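Activating signal cointegrator 1 complex subunit 2 (Homo sapiens, PDB 6YXQ) binds polyubiquitin chains through its CUE domain and recruits ASCC3 and ALKBH3 to DNA damage, here as an N-terminal helical region complexed with ASCC3. Local coordinates at residues Ala7-Asp11 and Lys141-Ser146; Cys257-Trp261 and Lys322-Ile326. All coordinates share one frame; numbering follows the deposited sequence.

Interaction 1 (Ala7-Asp11 and Lys141-Ser146)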
ATOM      1  N   ALA B   7     -20.339  27.974  -3.585  1.00168.25           N
ATOM      2  CA  ALA B   7     -19.527  27.020  -2.837  1.00156.99           C
ATOM      3  C   ALA B   7     -18.123  27.587  -2.671  1.00151.20           C
ATOM      4  O   ALA B   7     -17.464  27.928  -3.660  1.00138.03           O
ATOM      5  CB  ALA B   7     -19.485  25.664  -3.541  1.00149.79           C
ATOM      6  N   LEU B   8     -17.670  27.688  -1.416  1.00150.54           N
ATOM      7  CA  LEU B   8     -16.361  28.235  -1.085  1.00146.47           C
ATOM      8  C   LEU B   8     -15.371  27.104  -0.862  1.00143.19           C
ATOM      9  O   LEU B   8     -15.641  26.203  -0.052  1.00138.39           O
ATOM     10  CB  LEU B   8     -16.450  29.108   0.166  1.00142.97           C
ATOM     11  CG  LEU B   8     -15.390  30.196   0.373  1.00128.32           C
ATOM     12  CD1 LEU B   8     -15.327  31.134  -0.825  1.00108.77           C
ATOM     13  CD2 LEU B   8     -15.655  30.976   1.659  1.00119.28           C
ATOM     14  N   PRO B   9     -14.235  27.103  -1.558  1.00143.86           N
ATOM     15  CA  PRO B   9     -13.258  26.028  -1.366  1.00132.69           C
ATOM     16  C   PRO B   9     -12.669  26.048   0.034  1.00120.61           C
ATOM     17  O   PRO B   9     -12.559  27.095   0.678  1.00122.90           O
ATOM     18  CB  PRO B   9     -12.190  26.317  -2.429  1.00135.22           C
ATOM     19  CG  PRO B   9     -12.356  27.755  -2.763  1.00144.04           C
ATOM     20  CD  PRO B   9     -13.813  28.063  -2.592  1.00150.96           C
ATOM     21  N   LEU B  10     -12.262  24.859   0.482  1.00110.51           N
ATOM     22  CA  LEU B  10     -11.949  24.627   1.889  1.00 95.98           C
ATOM     23  C   LEU B  10     -10.813  25.510   2.383  1.00109.83           C
ATOM     24  O   LEU B  10     -10.853  25.998   3.519  1.00117.00           O
ATOM     25  CB  LEU B  10     -11.593  23.158   2.093  1.00 97.70           C
ATOM     26  CG  LEU B  10     -11.233  22.722   3.512  1.00112.66           C
ATOM     27  CD1 LEU B  10     -12.343  23.089   4.482  1.00118.71           C
ATOM     28  CD2 LEU B  10     -10.962  21.226   3.545  1.00103.54           C
ATOM     29  N   ASP B  11      -9.780  25.709   1.560  1.00120.51           N
ATOM     30  CA  ASP B  11      -8.580  26.389   2.039  1.00123.24           C
ATOM     31  C   ASP B  11      -8.889  27.808   2.500  1.00119.45           C
ATOM     32  O   ASP B  11      -8.283  28.299   3.458  1.00122.79           O
ATOM     33  CB  ASP B  11      -7.507  26.405   0.952  1.00127.65           C
ATOM     34  CG  ASP B  11      -8.073  26.725  -0.410  1.00134.01           C
ATOM     35  OD1 ASP B  11      -7.558  27.656  -1.070  1.00135.72           O
ATOM     36  OD2 ASP B  11      -9.035  26.041  -0.822  1.00128.82           O
ATOM     37  N   LYS B 141     -19.173  18.913  -5.235  1.00137.10           N
ATOM     38  CA  LYS B 141     -19.432  20.311  -5.588  1.00139.51           C
ATOM     39  C   LYS B 141     -19.218  21.260  -4.412  1.00127.32           C
ATOM     40  O   LYS B 141     -18.664  22.354  -4.581  1.00121.85           O
ATOM     41  CB  LYS B 141     -20.858  20.454  -6.126  1.00144.17           C
ATOM     42  CG  LYS B 141     -21.297  19.331  -7.064  1.00146.98           C
ATOM     43  CD  LYS B 141     -22.808  19.124  -7.016  1.00144.48           C
ATOM     44  CE  LYS B 141     -23.207  17.733  -7.500  1.00135.17           C
ATOM     45  NZ  LYS B 141     -24.178  17.073  -6.577  1.00126.66           N
ATOM     46  N   ASP B 142     -19.665  20.875  -3.220  1.00126.61           N
ATOM     47  CA  ASP B 142     -19.477  21.747  -2.070  1.00137.30           C
ATOM     48  C   ASP B 142     -18.096  21.585  -1.451  1.00124.05           C
ATOM     49  O   ASP B 142     -17.552  22.547  -0.899  1.00125.81           O
ATOM     50  CB  ASP B 142     -20.553  21.469  -1.018  1.00152.24           C
ATOM     51  CG  ASP B 142     -21.952  21.721  -1.537  1.00158.80           C
ATOM     52  OD1 ASP B 142     -22.253  21.289  -2.671  1.00160.88           O
ATOM     53  OD2 ASP B 142     -22.751  22.348  -0.811  1.00160.43           O
ATOM     54  N   HIS B 143     -17.515  20.396  -1.544  1.00108.44           N
ATOM     55  CA  HIS B 143     -16.305  20.050  -0.807  1.00114.48           C
ATOM     56  C   HIS B 143     -15.150  19.895  -1.790  1.00113.42           C
ATOM     57  O   HIS B 143     -14.955  18.836  -2.387  1.00118.69           O
ATOM     58  CB  HIS B 143     -16.539  18.793  -0.001  1.00122.39           C
ATOM     59  CG  HIS B 143     -17.704  18.897   0.931  1.00128.24           C
ATOM     60  ND1 HIS B 143     -17.667  19.654   2.082  1.00129.01           N
ATOM     61  CD2 HIS B 143     -18.945  18.359   0.874  1.00124.61           C
ATOM     62  CE1 HIS B 143     -18.829  19.567   2.701  1.00125.01           C
ATOM     63  NE2 HIS B 143     -19.623  18.787   1.989  1.00123.87           N
ATOM     64  N   PHE B 144     -14.371  20.964  -1.941  1.00100.82           N
ATOM     65  CA  PHE B 144     -13.280  20.980  -2.898  1.00 98.56           C
ATOM     66  C   PHE B 144     -12.200  21.924  -2.393  1.00102.93           C
ATOM     67  O   PHE B 144     -12.423  22.710  -1.471  1.00104.96           O
ATOM     68  CB  PHE B 144     -13.779  21.376  -4.294  1.00100.57           C
ATOM     69  CG  PHE B 144     -14.238  22.812  -4.414  1.00113.50           C
ATOM     70  CD1 PHE B 144     -15.437  23.227  -3.856  1.00112.98           C
ATOM     71  CD2 PHE B 144     -13.481  23.736  -5.121  1.00117.03           C
ATOM     72  CE1 PHE B 144     -15.862  24.537  -3.982  1.00111.67           C
ATOM     73  CE2 PHE B 144     -13.902  25.047  -5.250  1.00121.72           C
ATOM     74  CZ  PHE B 144     -15.094  25.447  -4.679  1.00121.56           C
ATOM     75  N   ILE B 145     -11.015  21.826  -2.991  1.00 96.56           N
ATOM     76  CA  ILE B 145      -9.863  22.615  -2.570  1.00 90.33           C
ATOM     77  C   ILE B 145      -9.253  23.298  -3.785  1.00 98.23           C
ATOM     78  O   ILE B 145      -9.209  22.719  -4.876  1.00101.58           O
ATOM     79  CB  ILE B 145      -8.811  21.743  -1.853  1.00 85.01           C
ATOM     80  CG1 ILE B 145      -9.453  20.984  -0.688  1.00 91.65           C
ATOM     81  CG2 ILE B 145      -7.659  22.600  -1.360  1.00 84.17           C
ATOM     82  CD1 ILE B 145      -8.481  20.133   0.116  1.00 86.09           C
ATOM     83  N   SER B 146      -8.781  24.530  -3.591  1.00 98.86           N
ATOM     84  CA  SER B 146      -8.132  25.277  -4.662  1.00 97.40           C
ATOM     85  C   SER B 146      -6.935  24.492  -5.193  1.00108.04           C
ATOM     86  O   SER B 146      -6.094  24.046  -4.407  1.00107.61           O
ATOM     87  CB  SER B 146      -7.659  26.644  -4.187  1.00 99.49           C
ATOM     88  OG  SER B 146      -8.584  27.223  -3.285  1.00112.14           O
TER
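Asp11 OD2 accepts a hydrogen bond from the backbone N of Ser146 at 3.2 Å, and the hydroxyl of the same serine adds a second group to the carboxylate. The backbone bond is well defined in angle, 175° at the hydrogen, although the N-H reaches OD2 from above the carboxylate plane. The hydroxyl is ambiguous: Ser146 OG sits between OD1 and OD2, within reach of both, and neither can be assigned its proton. A chi1 of 43° sets the Asp11 carboxylate between its own backbone N and carbonyl carbon, which brings both oxygens to Ser146. One residue before Asp11 and two before Ser146, the backbones join directly: Leu10 N donates to Phe144 O at 2.9 Å. Ser146 occupies the N-cap position of helix 147-156, but its side chain does not cap that helix. The contact ties the N-terminal segment before the hairpin 14-18/25-29 to the loop leading into helix 147-156, near the surface of the fold. Its apolar part centres on Phe144. Pro9 CB lies over one ring face in a CH-pi contact, 3.9 Å from the centroid and 27° off the normal, with the two side chains alongside each other. Ala7 differs: its carbonyl O meets the ring edge near the ring plane, 3.6 Å from Phe144 CZ, while Ala7 CB lies 3.8 Å from Phe144 CE1. On the buried side, Leu10 CB meets Ile145 CG1 at 4.1 Å, and both residues also pack on His78 and Trp82 of helix 78-87.

Interaction 2 (Cys257-Trp261 and Lys322-Ile326)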
ATOM      1  N   CYS B 257      12.975  -3.803  -9.841  1.00 56.40           N
ATOM      2  CA  CYS B 257      12.464  -3.796 -11.211  1.00 49.86           C
ATOM      3  C   CYS B 257      10.947  -3.797 -11.244  1.00 59.61           C
ATOM      4  O   CYS B 257      10.344  -3.071 -12.043  1.00 78.55           O
ATOM      5  CB  CYS B 257      12.996  -4.988 -12.005  1.00 54.37           C
ATOM      6  SG  CYS B 257      14.784  -5.113 -12.134  1.00 71.28           S
ATOM      7  N   THR B 258      10.310  -4.607 -10.395  1.00 56.58           N
ATOM      8  CA  THR B 258       8.855  -4.620 -10.358  1.00 58.00           C
ATOM      9  C   THR B 258       8.300  -3.261  -9.955  1.00 68.94           C
ATOM     10  O   THR B 258       7.340  -2.774 -10.565  1.00 65.62           O
ATOM     11  CB  THR B 258       8.376  -5.711  -9.405  1.00 60.07           C
ATOM     12  OG1 THR B 258       8.960  -6.960  -9.784  1.00 66.87           O
ATOM     13  CG2 THR B 258       6.876  -5.838  -9.442  1.00 55.50           C
ATOM     14  N   THR B 259       8.902  -2.618  -8.948  1.00 62.81           N
ATOM     15  CA  THR B 259       8.405  -1.322  -8.494  1.00 51.13           C
ATOM     16  C   THR B 259       8.572  -0.254  -9.567  1.00 68.19           C
ATOM     17  O   THR B 259       7.633   0.498  -9.860  1.00 75.92           O
ATOM     18  CB  THR B 259       9.120  -0.904  -7.213  1.00 55.60           C
ATOM     19  OG1 THR B 259       9.047  -1.969  -6.260  1.00 74.03           O
ATOM     20  CG2 THR B 259       8.466   0.334  -6.633  1.00 57.38           C
ATOM     21  N   LEU B 260       9.766  -0.165 -10.163  1.00 69.17           N
ATOM     22  CA  LEU B 260       9.981   0.801 -11.236  1.00 66.44           C
ATOM     23  C   LEU B 260       9.024   0.560 -12.400  1.00 71.39           C
ATOM     24  O   LEU B 260       8.414   1.505 -12.927  1.00 77.35           O
ATOM     25  CB  LEU B 260      11.430   0.730 -11.708  1.00 70.25           C
ATOM     26  CG  LEU B 260      12.448   1.326 -10.742  1.00 64.69           C
ATOM     27  CD1 LEU B 260      13.841   1.316 -11.355  1.00 67.03           C
ATOM     28  CD2 LEU B 260      12.023   2.730 -10.383  1.00 59.30           C
ATOM     29  N   TRP B 261       8.867  -0.701 -12.810  1.00 64.98           N
ATOM     30  CA  TRP B 261       7.997  -0.990 -13.937  1.00 64.80           C
ATOM     31  C   TRP B 261       6.547  -0.654 -13.619  1.00 70.96           C
ATOM     32  O   TRP B 261       5.843  -0.092 -14.462  1.00 64.65           O
ATOM     33  CB  TRP B 261       8.126  -2.456 -14.344  1.00 57.83           C
ATOM     34  CG  TRP B 261       7.026  -2.864 -15.248  1.00 64.25           C
ATOM     35  CD1 TRP B 261       6.977  -2.707 -16.606  1.00 73.66           C
ATOM     36  CD2 TRP B 261       5.786  -3.460 -14.866  1.00 60.00           C
ATOM     37  NE1 TRP B 261       5.784  -3.184 -17.093  1.00 76.99           N
ATOM     38  CE2 TRP B 261       5.035  -3.654 -16.044  1.00 74.64           C
ATOM     39  CE3 TRP B 261       5.239  -3.855 -13.643  1.00 51.59           C
ATOM     40  CZ2 TRP B 261       3.767  -4.231 -16.033  1.00 62.32           C
ATOM     41  CZ3 TRP B 261       3.981  -4.427 -13.635  1.00 64.65           C
ATOM     42  CH2 TRP B 261       3.259  -4.609 -14.823  1.00 61.40           C
ATOM     43  N   LYS B 322      10.874  -7.434 -16.714  1.00 66.93           N
ATOM     44  CA  LYS B 322      10.453  -6.103 -16.284  1.00 59.65           C
ATOM     45  C   LYS B 322      11.446  -5.032 -16.719  1.00 67.96           C
ATOM     46  O   LYS B 322      11.048  -3.908 -17.048  1.00 67.44           O
ATOM     47  CB  LYS B 322      10.271  -6.068 -14.768  1.00 61.19           C
ATOM     48  CG  LYS B 322       9.104  -6.889 -14.263  1.00 56.62           C
ATOM     49  CD  LYS B 322       7.829  -6.530 -14.986  1.00 65.26           C
ATOM     50  CE  LYS B 322       6.817  -7.656 -14.902  1.00 71.09           C
ATOM     51  NZ  LYS B 322       5.660  -7.410 -15.800  1.00 79.39           N
ATOM     52  N   LEU B 323      12.744  -5.353 -16.719  1.00 68.10           N
ATOM     53  CA  LEU B 323      13.736  -4.390 -17.187  1.00 65.21           C
ATOM     54  C   LEU B 323      13.500  -4.041 -18.649  1.00 65.19           C
ATOM     55  O   LEU B 323      13.507  -2.862 -19.031  1.00 71.98           O
ATOM     56  CB  LEU B 323      15.151  -4.941 -16.993  1.00 56.56           C
ATOM     57  CG  LEU B 323      15.910  -4.606 -15.705  1.00 58.62           C
ATOM     58  CD1 LEU B 323      17.043  -5.595 -15.468  1.00 58.89           C
ATOM     59  CD2 LEU B 323      16.460  -3.203 -15.774  1.00 68.26           C
HETATM   60  N   MSE B 324      13.277  -5.053 -19.480  1.00 73.75           N
HETATM   61  CA  MSE B 324      13.051  -4.772 -20.896  1.00 88.94           C
HETATM   62  C   MSE B 324      11.744  -4.021 -21.140  1.00 76.00           C
HETATM   63  O   MSE B 324      11.651  -3.179 -22.042  1.00 71.18           O
HETATM   64  CB  MSE B 324      13.062  -6.055 -21.715  1.00101.50           C
HETATM   65  CG  MSE B 324      14.441  -6.448 -22.173  1.00114.61           C
HETATM   66 SE   MSE B 324      15.059  -7.957 -21.187  1.00184.97          SE
HETATM   67  CE  MSE B 324      14.193  -9.337 -22.248  1.00170.48           C
ATOM     68  N   GLU B 325      10.729  -4.332 -20.331  1.00 69.47           N
ATOM     69  CA  GLU B 325       9.472  -3.601 -20.440  1.00 60.51           C
ATOM     70  C   GLU B 325       9.658  -2.136 -20.062  1.00 75.76           C
ATOM     71  O   GLU B 325       9.093  -1.246 -20.708  1.00 92.99           O
ATOM     72  CB  GLU B 325       8.404  -4.270 -19.577  1.00 55.87           C
ATOM     73  CG  GLU B 325       8.068  -5.673 -20.059  1.00 71.09           C
ATOM     74  CD  GLU B 325       7.004  -6.365 -19.231  1.00 71.88           C
ATOM     75  OE1 GLU B 325       6.944  -6.124 -18.005  1.00 64.09           O
ATOM     76  OE2 GLU B 325       6.232  -7.159 -19.814  1.00 75.93           O
ATOM     77  N   ILE B 326      10.460  -1.865 -19.030  1.00 65.40           N
ATOM     78  CA  ILE B 326      10.794  -0.485 -18.688  1.00 68.30           C
ATOM     79  C   ILE B 326      11.464   0.204 -19.872  1.00 72.34           C
ATOM     80  O   ILE B 326      11.092   1.324 -20.264  1.00 60.52           O
ATOM     81  CB  ILE B 326      11.688  -0.454 -17.434  1.00 56.72           C
ATOM     82  CG1 ILE B 326      10.898  -0.902 -16.208  1.00 64.85           C
ATOM     83  CG2 ILE B 326      12.257   0.931 -17.202  1.00 52.27           C
ATOM     84  CD1 ILE B 326      11.755  -1.190 -15.008  1.00 54.21           C
TER
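Lys322 crosses one face of the Trp261 indole with both its chain and its charge. Its CD sits over the five-membered ring, 3.9 Å from the centroid, in a CH-pi contact; its NZ stands over the six-membered ring, 3.7 Å from that centroid and only 10° off the normal, which meets the geometry of a cation-pi pair. A bend at chi2, -52°, folds the lysine chain along the indole. The same ammonium forms a salt bridge with Glu325 OE1 at 2.9 Å, using the syn lone pair of that oxygen. With an alanine in place of Trp261, Lys322 NZ would probably lose its aromatic partner and its aliphatic chain would be left without the surface it lies on. These residues sit on helices 243-266 and 306-340 of the all-helical core, whose local axes run nearly parallel, 27° apart, with a closest approach of 9.1 Å. Close packing is found both where Lys322 covers the indole and deeper in the helix pair. There Ile326 CD1 lies 3.8 Å from Leu260 CB, and its CG1 is 3.7 Å from Trp261 CB; Cys257 SG meets Leu323 CG at 3.8 Å, while Leu283 of helix 279-300 covers Leu323 and Ile326. The looser side is limited to the partly exposed Glu325 end and the rim of Trp261. Here Glu325 OE1 comes near Trp261 NE1, but from above the ring, at an angle too poor to count as a hydrogen bond. On the ASCC3 chain, His178 of that subunit meets the Trp261 ring edge-to-face and its Asp181 makes a long, weak ion pair with Lys322 NZ.

In the fold
From the N terminus, interaction 1 closes first: the chain returns at 141-146 to meet 7-11 across 129 intervening residues, which include the hairpin 14-18/25-29 and the helices from 53-75 to 114-135. Interaction 2 opens only after that loop is complete and joins 257-261 to 322-326 across 60 residues, mostly helix, among them helix 279-300. The two loops neither nest nor cross; they follow in series. The centres of interaction 1 and interaction 2 are about 39 Å apart, and the nearest atoms of interaction 1 and interaction 2 about 27 Å, so they do not touch. Interaction 1 fastens the N-terminal tail at the periphery, whereas interaction 2 joins two long helices near the chain's centre, beside bound ASCC3.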